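Local atomic coordinates of malonyl acyl carrier protein transacylase (Streptococcus pneumoniae, PDB entry 3IM8), a protein that probably transfers the malonyl group from malonyl-CoA to the holo acyl carrier protein, supplying malonyl-ACP for fatty acid synthesis. Residues Thr61-Leu66 / Ala110-Arg115; Leu91-Ala96 / Gln242-Gln247; Gly128-Val133 / Ile190-Ser195; Ala132-Pro137 / Pro162-Ile167; Leu151-Pro156 / His199-Glu204. All coordinates share one frame; numbering follows the deposited sequence.

Contact 1 (Thr61-Leu66 / Ala110-Arg115); sequences TQPAIL and ALVAKR. With ACT (acetate ion), chain B.
Arg115 NH1 donates a hydrogen bond of 2.9 Å to Gln62 OE1 from above the amide carbonyl plane and not on a lone pair. The bond is fairly straight, yet the donor stands 51° out of that plane, while OE1 lies almost in the guanidinium plane. The two side chains cross at about a right angle. The arginine chain is extended from CG to NE, with CG anti to the backbone N (chi1 -178°), which carries the guanidinium past the glutamine tip to the bound acetate, where NH1 also donates to OXT at 3.2 Å. NH2 is held by Ser90 OG and Gln247 OE1, and Gln62 NE2 by Gln11 OE1, which would restrict the rotation of both groups. Ser90 is a predicted active-site residue, probably the nucleophile; an arginine here is consistent with the malonyl-carboxylate-binding arginine of this acyltransferase family, and the acetate, probably from the crystallisation liquor, may mark where the carboxylate binds.

Below this polar layer the contact is apolar. Val112 CG2 lies 3.6 Å from Pro63 CA, close to the kink in helix 61-66, and Val112 CG1 touches Leu66 CD1 at 4.1 Å. Pro63 CG also meets Ala113 CB at 4.3 Å. The helix segments run roughly antiparallel (147°), their axes 8.0 Å apart, and Tyr94 of helix 92-99 packs on Leu66, Val112 and Arg115.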
# COMPACT_ATOMS: atom_id res chain seq x y z
N THR A 61 -7.33 -5.16 -9.16
CA THR A 61 -6.32 -5.43 -8.16
C THR A 61 -6.64 -4.80 -6.82
O THR A 61 -6.44 -5.43 -5.74
CB THR A 61 -4.98 -4.86 -8.60
OG1 THR A 61 -4.75 -5.26 -9.96
CG2 THR A 61 -3.87 -5.39 -7.72
N GLN A 62 -7.08 -3.54 -6.86
CA GLN A 62 -7.24 -2.80 -5.59
C GLN A 62 -8.30 -3.43 -4.69
O GLN A 62 -8.00 -3.75 -3.55
CB GLN A 62 -7.43 -1.30 -5.82
CG GLN A 62 -6.16 -0.66 -6.46
CD GLN A 62 -6.11 0.87 -6.33
OE1 GLN A 62 -6.88 1.47 -5.58
NE2 GLN A 62 -5.22 1.48 -7.08
N PRO A 63 -9.52 -3.68 -5.20
CA PRO A 63 -10.52 -4.36 -4.32
C PRO A 63 -10.17 -5.83 -4.06
O PRO A 63 -10.49 -6.37 -3.01
CB PRO A 63 -11.83 -4.20 -5.09
CG PRO A 63 -11.40 -4.00 -6.57
CD PRO A 63 -10.16 -3.14 -6.43
N ALA A 64 -9.44 -6.47 -4.97
CA ALA A 64 -9.03 -7.86 -4.74
C ALA A 64 -8.14 -7.96 -3.54
O ALA A 64 -8.39 -8.77 -2.66
CB ALA A 64 -8.29 -8.48 -5.97
N ILE A 65 -7.08 -7.14 -3.52
CA ILE A 65 -6.13 -7.14 -2.40
C ILE A 65 -6.86 -6.65 -1.13
O ILE A 65 -6.75 -7.25 -0.08
CB ILE A 65 -4.90 -6.24 -2.67
CG1 ILE A 65 -3.99 -6.89 -3.69
CG2 ILE A 65 -4.06 -6.00 -1.34
CD1 ILE A 65 -3.05 -5.95 -4.35
N LEU A 66 -7.61 -5.55 -1.23
CA LEU A 66 -8.24 -5.05 0.01
C LEU A 66 -9.14 -6.11 0.68
O LEU A 66 -9.10 -6.28 1.90
CB LEU A 66 -9.02 -3.74 -0.23
CG LEU A 66 -9.82 -3.26 1.00
CD1 LEU A 66 -9.49 -1.79 1.37
CD2 LEU A 66 -11.36 -3.50 0.87
N ALA A 110 -16.21 -0.55 -2.30
CA ALA A 110 -16.68 0.26 -3.43
C ALA A 110 -15.67 1.39 -3.72
O ALA A 110 -15.38 1.68 -4.88
CB ALA A 110 -18.09 0.84 -3.19
N LEU A 111 -15.12 1.99 -2.67
CA LEU A 111 -14.29 3.15 -2.81
C LEU A 111 -12.97 2.84 -3.50
O LEU A 111 -12.47 3.69 -4.28
CB LEU A 111 -14.00 3.68 -1.44
CG LEU A 111 -13.06 4.83 -1.20
CD1 LEU A 111 -13.49 6.06 -2.03
CD2 LEU A 111 -13.13 5.06 0.32
N VAL A 112 -12.37 1.68 -3.20
CA VAL A 112 -11.10 1.32 -3.87
C VAL A 112 -11.31 0.85 -5.33
O VAL A 112 -10.41 1.03 -6.14
CB VAL A 112 -10.13 0.33 -3.05
CG1 VAL A 112 -9.76 0.94 -1.62
CG2 VAL A 112 -10.73 -1.05 -2.91
N ALA A 113 -12.47 0.27 -5.65
CA ALA A 113 -12.81 -0.01 -7.06
C ALA A 113 -12.80 1.27 -7.87
O ALA A 113 -12.30 1.26 -9.00
CB ALA A 113 -14.13 -0.68 -7.20
N LYS A 114 -13.30 2.36 -7.29
CA LYS A 114 -13.29 3.68 -7.93
C LYS A 114 -11.89 4.27 -7.97
O LYS A 114 -11.44 4.68 -9.07
CB LYS A 114 -14.27 4.60 -7.24
CG LYS A 114 -15.71 4.45 -7.78
CD LYS A 114 -16.69 5.19 -6.86
CE LYS A 114 -18.15 5.22 -7.37
NZ LYS A 114 -18.25 6.08 -8.61
N ARG A 115 -11.18 4.23 -6.82
CA ARG A 115 -9.78 4.66 -6.73
C ARG A 115 -8.93 4.00 -7.80
O ARG A 115 -8.13 4.68 -8.46
CB ARG A 115 -9.17 4.34 -5.34
CG ARG A 115 -7.76 4.82 -5.19
CD ARG A 115 -7.21 4.53 -3.78
NE ARG A 115 -5.82 4.97 -3.52
CZ ARG A 115 -4.72 4.22 -3.67
NH1 ARG A 115 -4.77 3.01 -4.21
NH2 ARG A 115 -3.54 4.72 -3.33
C ACT B . -0.65 1.97 -5.49
O ACT B . -0.04 3.08 -5.24
OXT ACT B . -1.95 1.78 -5.19
CH3 ACT B . 0.31 0.98 -6.13

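Contact 2 (Leu91-Ala96 / Gln242-Gln247); sequences LGEYSA and QLLTRQ
Glu93 and Tyr94 reach from helix 92-96 to Leu244 and Gln247 across a wide interval, the axes of the two helix segments being 12.2 Å apart and their directions 160° from parallel, so that side chains, not backbones, bridge the gap. Glu93 comes first. Its CG is anti to the backbone N (chi1 -180°), and the chain bends at chi2, bringing the carboxylate tip to tip with the Gln247 amide, the two planes only 20° apart. Glu93 OE2 lies 3.2 Å from Gln247 NE2, but the angle is too poor for a hydrogen bond; OE1 is held instead by the backbone N of Asn229, and NE2 donates to Ser90 O. OE2 also approaches Leu244 CD2 at 3.5 Å.

Tyr94 follows, pointing its ring end at the leucine. Tyr94 OH lies 3.7 Å from Leu244 CB, and Tyr94 CE1 is 3.9 Å from Leu244 CD2. The hydroxyl is buried here without a polar partner in the model. At the ring edge, Gln247 OE1 sits 4.0 Å from Tyr94 CE1.

Gln247 is thus a second-shell residue behind the predicted active site. Helix 92-99 leads away from a GxSxG sequence at Ser90, consistent with the nucleophile elbow of an acyltransferase whose predicted active-site pair is Ser90 and His199.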
# COMPACT_ATOMS: atom_id res chain seq x y z
N LEU A 91 -2.55 1.45 -1.43
CA LEU A 91 -3.84 0.77 -1.34
C LEU A 91 -3.97 0.14 0.05
O LEU A 91 -5.07 0.12 0.62
CB LEU A 91 -3.99 -0.30 -2.44
CG LEU A 91 -5.18 -1.28 -2.49
CD1 LEU A 91 -5.15 -2.43 -1.49
CD2 LEU A 91 -6.57 -0.62 -2.42
N GLY A 92 -2.88 -0.38 0.59
CA GLY A 92 -2.94 -0.97 1.96
C GLY A 92 -3.35 0.02 3.08
O GLY A 92 -3.65 -0.37 4.22
N GLU A 93 -3.37 1.29 2.77
CA GLU A 93 -3.80 2.28 3.77
C GLU A 93 -5.29 2.15 3.98
O GLU A 93 -5.80 2.45 5.09
CB GLU A 93 -3.47 3.70 3.28
CG GLU A 93 -3.88 4.80 4.23
CD GLU A 93 -2.87 5.91 4.19
OE1 GLU A 93 -1.78 5.76 4.77
OE2 GLU A 93 -3.16 6.92 3.54
N TYR A 94 -6.00 1.73 2.93
CA TYR A 94 -7.46 1.60 3.00
C TYR A 94 -7.85 0.38 3.80
O TYR A 94 -8.79 0.41 4.60
CB TYR A 94 -8.11 1.55 1.61
CG TYR A 94 -8.14 2.86 0.90
CD1 TYR A 94 -6.98 3.40 0.35
CD2 TYR A 94 -9.33 3.59 0.80
CE1 TYR A 94 -7.02 4.64 -0.33
CE2 TYR A 94 -9.37 4.82 0.11
CZ TYR A 94 -8.23 5.33 -0.44
OH TYR A 94 -8.26 6.51 -1.12
N SER A 95 -7.10 -0.69 3.59
CA SER A 95 -7.25 -1.93 4.40
C SER A 95 -7.07 -1.63 5.91
O SER A 95 -7.85 -2.10 6.72
CB SER A 95 -6.22 -2.99 3.96
OG SER A 95 -6.31 -3.27 2.57
N ALA A 96 -6.02 -0.84 6.21
CA ALA A 96 -5.67 -0.31 7.53
C ALA A 96 -6.76 0.62 8.08
O ALA A 96 -7.07 0.59 9.27
CB ALA A 96 -4.44 0.41 7.40
N GLN A 242 -9.04 14.43 3.04
CA GLN A 242 -8.03 15.37 2.56
C GLN A 242 -6.71 14.61 2.35
O GLN A 242 -5.99 14.85 1.39
CB GLN A 242 -7.80 16.50 3.59
CG GLN A 242 -7.26 17.82 3.00
CD GLN A 242 -5.74 18.09 3.17
OE1 GLN A 242 -5.06 17.51 4.05
NE2 GLN A 242 -5.20 19.03 2.35
N LEU A 243 -6.40 13.72 3.29
CA LEU A 243 -5.14 12.98 3.24
C LEU A 243 -5.17 11.89 2.15
O LEU A 243 -4.17 11.68 1.47
CB LEU A 243 -4.80 12.42 4.63
CG LEU A 243 -4.31 13.43 5.68
CD1 LEU A 243 -4.27 12.87 7.14
CD2 LEU A 243 -2.95 14.03 5.36
N LEU A 244 -6.31 11.21 1.98
CA LEU A 244 -6.42 10.19 0.95
C LEU A 244 -6.41 10.83 -0.44
O LEU A 244 -5.84 10.29 -1.39
CB LEU A 244 -7.66 9.34 1.18
CG LEU A 244 -7.55 8.50 2.44
CD1 LEU A 244 -8.87 7.91 2.68
CD2 LEU A 244 -6.43 7.43 2.35
N THR A 245 -7.03 12.00 -0.53
CA THR A 245 -6.94 12.82 -1.70
C THR A 245 -5.50 13.09 -2.12
O THR A 245 -5.17 12.86 -3.25
CB THR A 245 -7.71 14.11 -1.52
OG1 THR A 245 -9.09 13.77 -1.52
CG2 THR A 245 -7.40 15.10 -2.65
N ARG A 246 -4.65 13.54 -1.20
CA ARG A 246 -3.22 13.81 -1.50
C ARG A 246 -2.37 12.54 -1.66
O ARG A 246 -1.41 12.54 -2.43
CB ARG A 246 -2.60 14.74 -0.47
CG ARG A 246 -3.27 16.14 -0.49
CD ARG A 246 -2.43 17.18 0.22
NE ARG A 246 -2.34 16.90 1.65
CZ ARG A 246 -1.22 16.71 2.34
NH1 ARG A 246 -0.03 16.72 1.77
NH2 ARG A 246 -1.29 16.49 3.63
N GLN A 247 -2.73 11.49 -0.93
CA GLN A 247 -1.94 10.26 -0.95
C GLN A 247 -1.60 9.75 -2.35
O GLN A 247 -0.47 9.29 -2.55
CB GLN A 247 -2.62 9.15 -0.13
CG GLN A 247 -1.81 7.88 0.04
CD GLN A 247 -2.69 6.63 -0.16
OE1 GLN A 247 -3.55 6.58 -1.07
NE2 GLN A 247 -2.50 5.62 0.69

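Contact 3 (Gly128-Val133 / Ile190-Ser195); sequences GKMVAV and IPLKVS
Met130-Ala132 and Ile190-Leu192 pair antiparallel through three backbone hydrogen bonds, Leu192 N to Met130 O (2.9 Å) and both directions of the Ala132-Ile190 pair, with Ile190 N to Ala132 O nearly straight at 170° and Val131 and Pro191 forming the non-hydrogen-bonded pair between them.

On one face Ala132 CB packs against Leu192 CD2 at 4.2 Å and lies beside Ile190, while Met130 CB meets Leu192 CB at 4.2 Å. Met130 CG is anti to the carbonyl carbon (chi1 -76°), directing the thioether along the diverging chain, where Met130 SD comes 3.7 Å from Ser195 OG and also approaches the Ser195 carbonyl. On the other face, Val131 CG1 comes 3.7 Å from Ile190 N, and Val131 CG2 approaches Pro191 CA at 4.2 Å. Beyond Leu192 the chains diverge, and a water takes over the pairing, accepting from Met130 N and donating to Leu192 O.

Strand 188-191 forms one edge of the five-stranded mixed sheet. Met130 and Leu192 also touch Val166 of strand 164-169, the next neighbour of 129-134, whereas Val131 packs on Val174 and Val178 of helix 171-184.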
# COMPACT_ATOMS: atom_id res chain seq x y z
N GLY A 128 4.79 6.71 -18.26
CA GLY A 128 5.89 7.23 -17.40
C GLY A 128 7.03 6.28 -16.98
O GLY A 128 7.29 5.28 -17.62
N LYS A 129 7.74 6.57 -15.90
CA LYS A 129 8.89 5.73 -15.54
C LYS A 129 9.03 5.72 -14.01
O LYS A 129 8.52 6.62 -13.35
CB LYS A 129 10.17 6.21 -16.27
CG LYS A 129 11.41 5.28 -16.10
CD LYS A 129 12.50 5.33 -17.21
CE LYS A 129 13.72 4.47 -16.73
NZ LYS A 129 14.76 4.02 -17.74
N MET A 130 9.70 4.69 -13.47
CA MET A 130 9.94 4.45 -12.04
C MET A 130 11.30 3.79 -11.87
O MET A 130 11.60 2.77 -12.53
CB MET A 130 8.83 3.53 -11.44
CG MET A 130 7.50 4.27 -11.20
SD MET A 130 6.17 3.17 -10.72
CE MET A 130 6.92 2.69 -9.14
N VAL A 131 12.16 4.36 -11.02
CA VAL A 131 13.43 3.75 -10.86
C VAL A 131 13.60 3.59 -9.39
O VAL A 131 13.31 4.51 -8.67
CB VAL A 131 14.58 4.62 -11.46
CG1 VAL A 131 15.92 3.99 -11.11
CG2 VAL A 131 14.46 4.67 -12.98
N ALA A 132 14.03 2.42 -8.92
CA ALA A 132 14.45 2.27 -7.53
C ALA A 132 15.92 2.70 -7.42
O ALA A 132 16.79 2.14 -8.08
CB ALA A 132 14.29 0.83 -7.05
N VAL A 133 16.15 3.69 -6.57
CA VAL A 133 17.49 4.18 -6.29
C VAL A 133 17.99 3.59 -4.97
O VAL A 133 17.56 4.00 -3.89
CB VAL A 133 17.52 5.72 -6.19
CG1 VAL A 133 18.94 6.21 -5.95
CG2 VAL A 133 16.95 6.34 -7.46
N ILE A 190 17.50 0.75 -10.35
CA ILE A 190 16.76 -0.34 -10.98
C ILE A 190 15.48 0.13 -11.62
O ILE A 190 14.54 0.45 -10.89
CB ILE A 190 16.42 -1.44 -9.95
CG1 ILE A 190 17.68 -1.80 -9.12
CG2 ILE A 190 15.72 -2.66 -10.71
CD1 ILE A 190 17.41 -2.80 -7.93
N PRO A 191 15.42 0.20 -12.97
CA PRO A 191 14.12 0.48 -13.59
C PRO A 191 13.04 -0.53 -13.18
O PRO A 191 13.31 -1.72 -13.04
CB PRO A 191 14.40 0.38 -15.10
CG PRO A 191 15.87 0.72 -15.24
CD PRO A 191 16.47 0.04 -13.99
N LEU A 192 11.81 -0.05 -13.00
CA LEU A 192 10.70 -0.88 -12.58
C LEU A 192 9.54 -0.85 -13.59
O LEU A 192 9.19 0.22 -14.09
CB LEU A 192 10.21 -0.41 -11.20
CG LEU A 192 11.15 -0.23 -10.02
CD1 LEU A 192 10.32 0.16 -8.80
CD2 LEU A 192 11.99 -1.46 -9.71
N LYS A 193 8.93 -2.01 -13.89
CA LYS A 193 7.73 -2.07 -14.74
C LYS A 193 6.48 -2.58 -13.97
O LYS A 193 5.95 -3.68 -14.27
CB LYS A 193 7.99 -2.89 -16.04
CG LYS A 193 8.72 -2.15 -17.18
CD LYS A 193 7.80 -1.05 -17.84
CE LYS A 193 8.61 -0.19 -18.85
NZ LYS A 193 7.88 1.04 -19.40
N VAL A 194 5.98 -1.76 -13.02
CA VAL A 194 4.99 -2.18 -12.00
C VAL A 194 3.63 -1.46 -12.16
O VAL A 194 2.57 -2.07 -12.01
CB VAL A 194 5.60 -2.02 -10.56
CG1 VAL A 194 4.54 -2.19 -9.43
CG2 VAL A 194 6.76 -3.02 -10.33
N SER A 195 3.67 -0.17 -12.48
CA SER A 195 2.45 0.66 -12.54
C SER A 195 2.75 2.01 -13.19
O SER A 195 3.95 2.33 -13.48
CB SER A 195 1.87 0.90 -11.13
OG SER A 195 2.82 1.58 -10.31
O HOH W 1 9.74 2.37 -15.72

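Contact 4 (Ala132-Pro137 / Pro162-Ile167); sequences AVLNTP and PAQIVI
Leu134 and Gln164 lie side by side on one face of the antiparallel pair and point the same way, their closest atoms being Leu134 CD1 and Gln164 CG at 3.9 Å. The glutamine chain bends at chi2 (-93°), which folds its amide back along the strand until OE1 is 4.1 Å from Ala132 CB; that oxygen accepts a hydrogen bond from Asn160 ND2. On the same face Val166 CG2 rests against the methyl of Ala132.

The opposite face carries Val133 and Ile165. Val133 turns CG2 toward Ile167, and the two side chains cross obliquely with their CG2 methyls 4.1 Å apart. Ile141 of helix 138-148 and residues of helix 171-184 pack on this valine and isoleucine, whereas Ile165 is lined by Pro156 and Tyr159 of strand 154-161.

These strands are interior strands of the mixed sheet in the smaller, ferredoxin-like subdomain that bacterial malonyl transferases carry beside their larger alpha/beta-hydrolase-like part. Val133 and Ile165 make the hydrogen-bonded pair of the register: Val133 N donates to Ile165 O at 2.8 Å, and Ile165 N returns the bond to Val133 O at 3.2 Å.

Asn135 ends the pairing with positive phi, and its N donates to Ala163 O at 3.0 Å, standing 49° out of the carbonyl plane. Its CG is anti to the carbonyl carbon (chi1 -60°), which swings the amide back over Ala163, with Asn135 ND2 3.2 Å from the methyl CB. Past Thr136, Pro137 occupies the N-cap position of helix 138-148.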
# COMPACT_ATOMS: atom_id res chain seq x y z
N ALA A 132 14.03 2.42 -8.92
CA ALA A 132 14.45 2.27 -7.53
C ALA A 132 15.92 2.70 -7.42
O ALA A 132 16.79 2.14 -8.08
CB ALA A 132 14.29 0.83 -7.05
N VAL A 133 16.15 3.69 -6.57
CA VAL A 133 17.49 4.18 -6.29
C VAL A 133 17.99 3.59 -4.97
O VAL A 133 17.56 4.00 -3.89
CB VAL A 133 17.52 5.72 -6.19
CG1 VAL A 133 18.94 6.21 -5.95
CG2 VAL A 133 16.95 6.34 -7.46
N LEU A 134 18.88 2.62 -5.08
CA LEU A 134 19.40 1.89 -3.94
C LEU A 134 20.68 2.51 -3.38
O LEU A 134 21.51 3.03 -4.12
CB LEU A 134 19.66 0.42 -4.31
CG LEU A 134 18.43 -0.49 -4.35
CD1 LEU A 134 17.25 0.23 -4.99
CD2 LEU A 134 18.74 -1.77 -5.10
N ASN A 135 20.81 2.49 -2.06
CA ASN A 135 22.02 2.98 -1.40
C ASN A 135 22.58 4.34 -1.86
O ASN A 135 23.75 4.45 -2.20
CB ASN A 135 23.13 1.93 -1.47
CG ASN A 135 22.74 0.63 -0.79
OD1 ASN A 135 22.75 -0.44 -1.42
ND2 ASN A 135 22.40 0.71 0.49
N THR A 136 21.75 5.38 -1.74
CA THR A 136 22.19 6.77 -1.90
C THR A 136 21.44 7.67 -0.90
O THR A 136 20.27 7.43 -0.63
CB THR A 136 21.95 7.29 -3.32
OG1 THR A 136 20.84 8.20 -3.32
CG2 THR A 136 21.66 6.14 -4.27
N PRO A 137 22.11 8.68 -0.34
CA PRO A 137 21.45 9.52 0.67
C PRO A 137 20.18 10.17 0.12
O PRO A 137 20.14 10.56 -1.05
CB PRO A 137 22.50 10.60 0.95
CG PRO A 137 23.76 9.96 0.63
CD PRO A 137 23.49 9.14 -0.58
N PRO A 162 15.86 3.78 4.34
CA PRO A 162 16.85 4.85 4.11
C PRO A 162 17.78 4.56 2.91
O PRO A 162 18.39 5.49 2.34
CB PRO A 162 17.64 4.89 5.43
CG PRO A 162 16.66 4.38 6.50
CD PRO A 162 15.89 3.28 5.74
N ALA A 163 17.84 3.29 2.49
CA ALA A 163 18.68 2.91 1.31
C ALA A 163 17.87 2.36 0.11
O ALA A 163 18.36 1.57 -0.69
CB ALA A 163 19.80 1.97 1.75
N GLN A 164 16.61 2.75 0.04
CA GLN A 164 15.73 2.25 -1.01
C GLN A 164 14.61 3.24 -1.28
O GLN A 164 13.59 3.24 -0.60
CB GLN A 164 15.14 0.89 -0.61
CG GLN A 164 15.04 -0.11 -1.76
CD GLN A 164 13.70 -0.06 -2.46
OE1 GLN A 164 13.34 0.95 -3.06
NE2 GLN A 164 12.96 -1.16 -2.39
N ILE A 165 14.82 4.09 -2.28
CA ILE A 165 13.85 5.12 -2.61
C ILE A 165 13.51 5.07 -4.09
O ILE A 165 14.41 5.14 -4.94
CB ILE A 165 14.40 6.55 -2.20
CG1 ILE A 165 14.43 6.62 -0.66
CG2 ILE A 165 13.53 7.67 -2.83
CD1 ILE A 165 15.28 7.70 -0.04
N VAL A 166 12.22 4.94 -4.39
CA VAL A 166 11.80 4.93 -5.75
C VAL A 166 11.41 6.34 -6.18
O VAL A 166 10.55 6.99 -5.54
CB VAL A 166 10.59 3.97 -6.02
CG1 VAL A 166 10.23 3.94 -7.53
CG2 VAL A 166 10.88 2.55 -5.48
N ILE A 167 12.01 6.79 -7.29
CA ILE A 167 11.59 8.04 -7.95
C ILE A 167 10.63 7.70 -9.07
O ILE A 167 10.76 6.67 -9.70
CB ILE A 167 12.84 8.84 -8.46
CG1 ILE A 167 13.61 8.03 -9.53
CG2 ILE A 167 13.82 9.05 -7.30
CD1 ILE A 167 14.38 8.93 -10.51

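Contact 5 (Leu151-Pro156 / His199-Glu204); sequences LGVVTP and HTSLLE. With ACT (acetate ion), chain B.
Apolar contact between Val153 and Leu202 forms the centre of this interface. The two side chains slide past each other in opposite directions, with Val153 CB 3.8 Å from Leu202 CG and both valine methyls against the leucine's branched end. Val153 CG1 is anti to the backbone N (chi1 -174°), which also sets that methyl 3.8 Å from Thr200 CB. Thr155 and Thr200 meet obliquely, the methyl CG2 of Thr200 lying 3.8 Å from Thr155 OG1.

No direct hydrogen bond joins the segments; a water does so, 2.9 Å from Thr155 OG1 and accepting from Ser201 N at 3.0 Å. Within the 199-204 turn, Thr200 OG1 receives a weak bond from Leu202 N, but its stronger partner is Pro197 O.

The polar end of His199, a predicted active-site residue, leads away from strand 154-156. Its NE2 donates to the acetate O at 2.7 Å, near the ring plane, and ND1 is hydrogen-bonded to Gln247 O, which would fix the ring's rotation. The acetate is also bound by Ser90 OG.

The loop between strand 188-191 and helix 204-215 is thereby laid against the start of strand 154-161, whose Val154 faces helices 138-148 and 171-184, while Ala168 of strand 164-169 touches Thr200.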
# COMPACT_ATOMS: atom_id res chain seq x y z
N LEU A 151 12.59 19.67 -16.64
CA LEU A 151 12.29 18.88 -17.82
C LEU A 151 10.93 18.15 -17.77
O LEU A 151 10.60 17.45 -18.70
CB LEU A 151 13.47 17.90 -18.05
CG LEU A 151 14.75 18.48 -18.67
CD1 LEU A 151 15.37 19.64 -17.93
CD2 LEU A 151 15.78 17.38 -18.84
N GLY A 152 10.16 18.30 -16.66
CA GLY A 152 8.87 17.61 -16.40
C GLY A 152 8.74 16.98 -14.99
O GLY A 152 9.68 16.99 -14.19
N VAL A 153 7.59 16.38 -14.70
CA VAL A 153 7.39 15.66 -13.41
C VAL A 153 8.38 14.53 -13.13
O VAL A 153 8.41 13.52 -13.83
CB VAL A 153 5.94 15.12 -13.27
CG1 VAL A 153 5.77 14.51 -11.86
CG2 VAL A 153 4.92 16.26 -13.52
N VAL A 154 9.22 14.71 -12.10
CA VAL A 154 10.01 13.64 -11.49
C VAL A 154 10.20 13.87 -9.98
O VAL A 154 10.83 14.84 -9.57
CB VAL A 154 11.38 13.50 -12.20
CG1 VAL A 154 12.06 14.88 -12.31
CG2 VAL A 154 12.23 12.48 -11.50
N THR A 155 9.62 13.02 -9.13
CA THR A 155 9.88 13.15 -7.66
C THR A 155 10.06 11.77 -6.99
O THR A 155 9.70 10.74 -7.60
CB THR A 155 8.77 13.91 -6.91
OG1 THR A 155 7.50 13.32 -7.19
CG2 THR A 155 8.75 15.39 -7.31
N PRO A 156 10.64 11.74 -5.77
CA PRO A 156 10.57 10.45 -5.07
C PRO A 156 9.10 10.09 -4.84
O PRO A 156 8.32 10.93 -4.42
CB PRO A 156 11.30 10.70 -3.74
CG PRO A 156 12.29 11.80 -4.08
CD PRO A 156 11.44 12.72 -5.00
N HIS A 199 1.83 8.46 -7.08
CA HIS A 199 2.46 9.22 -5.95
C HIS A 199 3.39 10.36 -6.45
O HIS A 199 4.37 10.73 -5.78
CB HIS A 199 3.11 8.29 -4.90
CG HIS A 199 2.27 7.11 -4.52
ND1 HIS A 199 1.16 7.22 -3.70
CD2 HIS A 199 2.35 5.80 -4.87
CE1 HIS A 199 0.59 6.03 -3.57
NE2 HIS A 199 1.30 5.15 -4.26
N THR A 200 2.98 10.95 -7.59
CA THR A 200 3.55 12.18 -8.19
C THR A 200 2.37 13.09 -8.65
O THR A 200 1.21 12.63 -8.74
CB THR A 200 4.47 11.84 -9.41
OG1 THR A 200 3.69 11.51 -10.57
CG2 THR A 200 5.47 10.68 -9.09
N SER A 201 2.66 14.37 -8.94
CA SER A 201 1.62 15.29 -9.49
C SER A 201 0.90 14.81 -10.74
O SER A 201 -0.20 15.28 -11.05
CB SER A 201 2.22 16.65 -9.79
OG SER A 201 3.44 16.74 -9.08
N LEU A 202 1.51 13.88 -11.47
CA LEU A 202 0.83 13.32 -12.66
C LEU A 202 -0.52 12.79 -12.26
O LEU A 202 -1.44 12.72 -13.08
CB LEU A 202 1.67 12.26 -13.36
CG LEU A 202 2.96 12.89 -13.90
CD1 LEU A 202 4.07 11.87 -14.06
CD2 LEU A 202 2.69 13.70 -15.19
N LEU A 203 -0.67 12.44 -10.98
CA LEU A 203 -1.93 11.85 -10.53
C LEU A 203 -2.94 12.86 -10.02
O LEU A 203 -4.00 12.48 -9.53
CB LEU A 203 -1.68 10.75 -9.48
CG LEU A 203 -1.48 9.43 -10.25
CD1 LEU A 203 -0.21 9.47 -11.13
CD2 LEU A 203 -1.48 8.23 -9.33
N GLU A 204 -2.62 14.15 -10.15
CA GLU A 204 -3.52 15.23 -9.71
C GLU A 204 -4.94 15.09 -10.28
O GLU A 204 -5.90 15.17 -9.53
CB GLU A 204 -2.90 16.64 -9.94
CG GLU A 204 -3.33 17.72 -8.90
CD GLU A 204 -4.74 18.26 -9.18
OE1 GLU A 204 -5.38 18.87 -8.31
OE2 GLU A 204 -5.22 18.07 -10.30
C ACT B . -0.65 1.97 -5.49
O ACT B . -0.04 3.08 -5.24
OXT ACT B . -1.95 1.78 -5.19
CH3 ACT B . 0.31 0.98 -6.13
O HOH W 2 5.51 15.11 -8.17

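In the fold
From the N terminus, contact 1 closes first, pairing helix 58-78 with helix 105-122. Contact 2 opens between those segments, at helix 92-99, and closes far later at helix 240-247, so it crosses contact 1 and spans contacts 3, 4 and 5 within its loop. Contacts 3 and 4 both start from strand 129-134 and add strands 188-191 and 164-169 on its two sides. Contact 5 crosses both, running from strand 154-161 to the loop before helix 204-215. The mixed sheet thus joins contacts 3 to 5, while Arg115, Gln247 and His199 link contacts 1, 2 and 5 around the acetate beside Ser90.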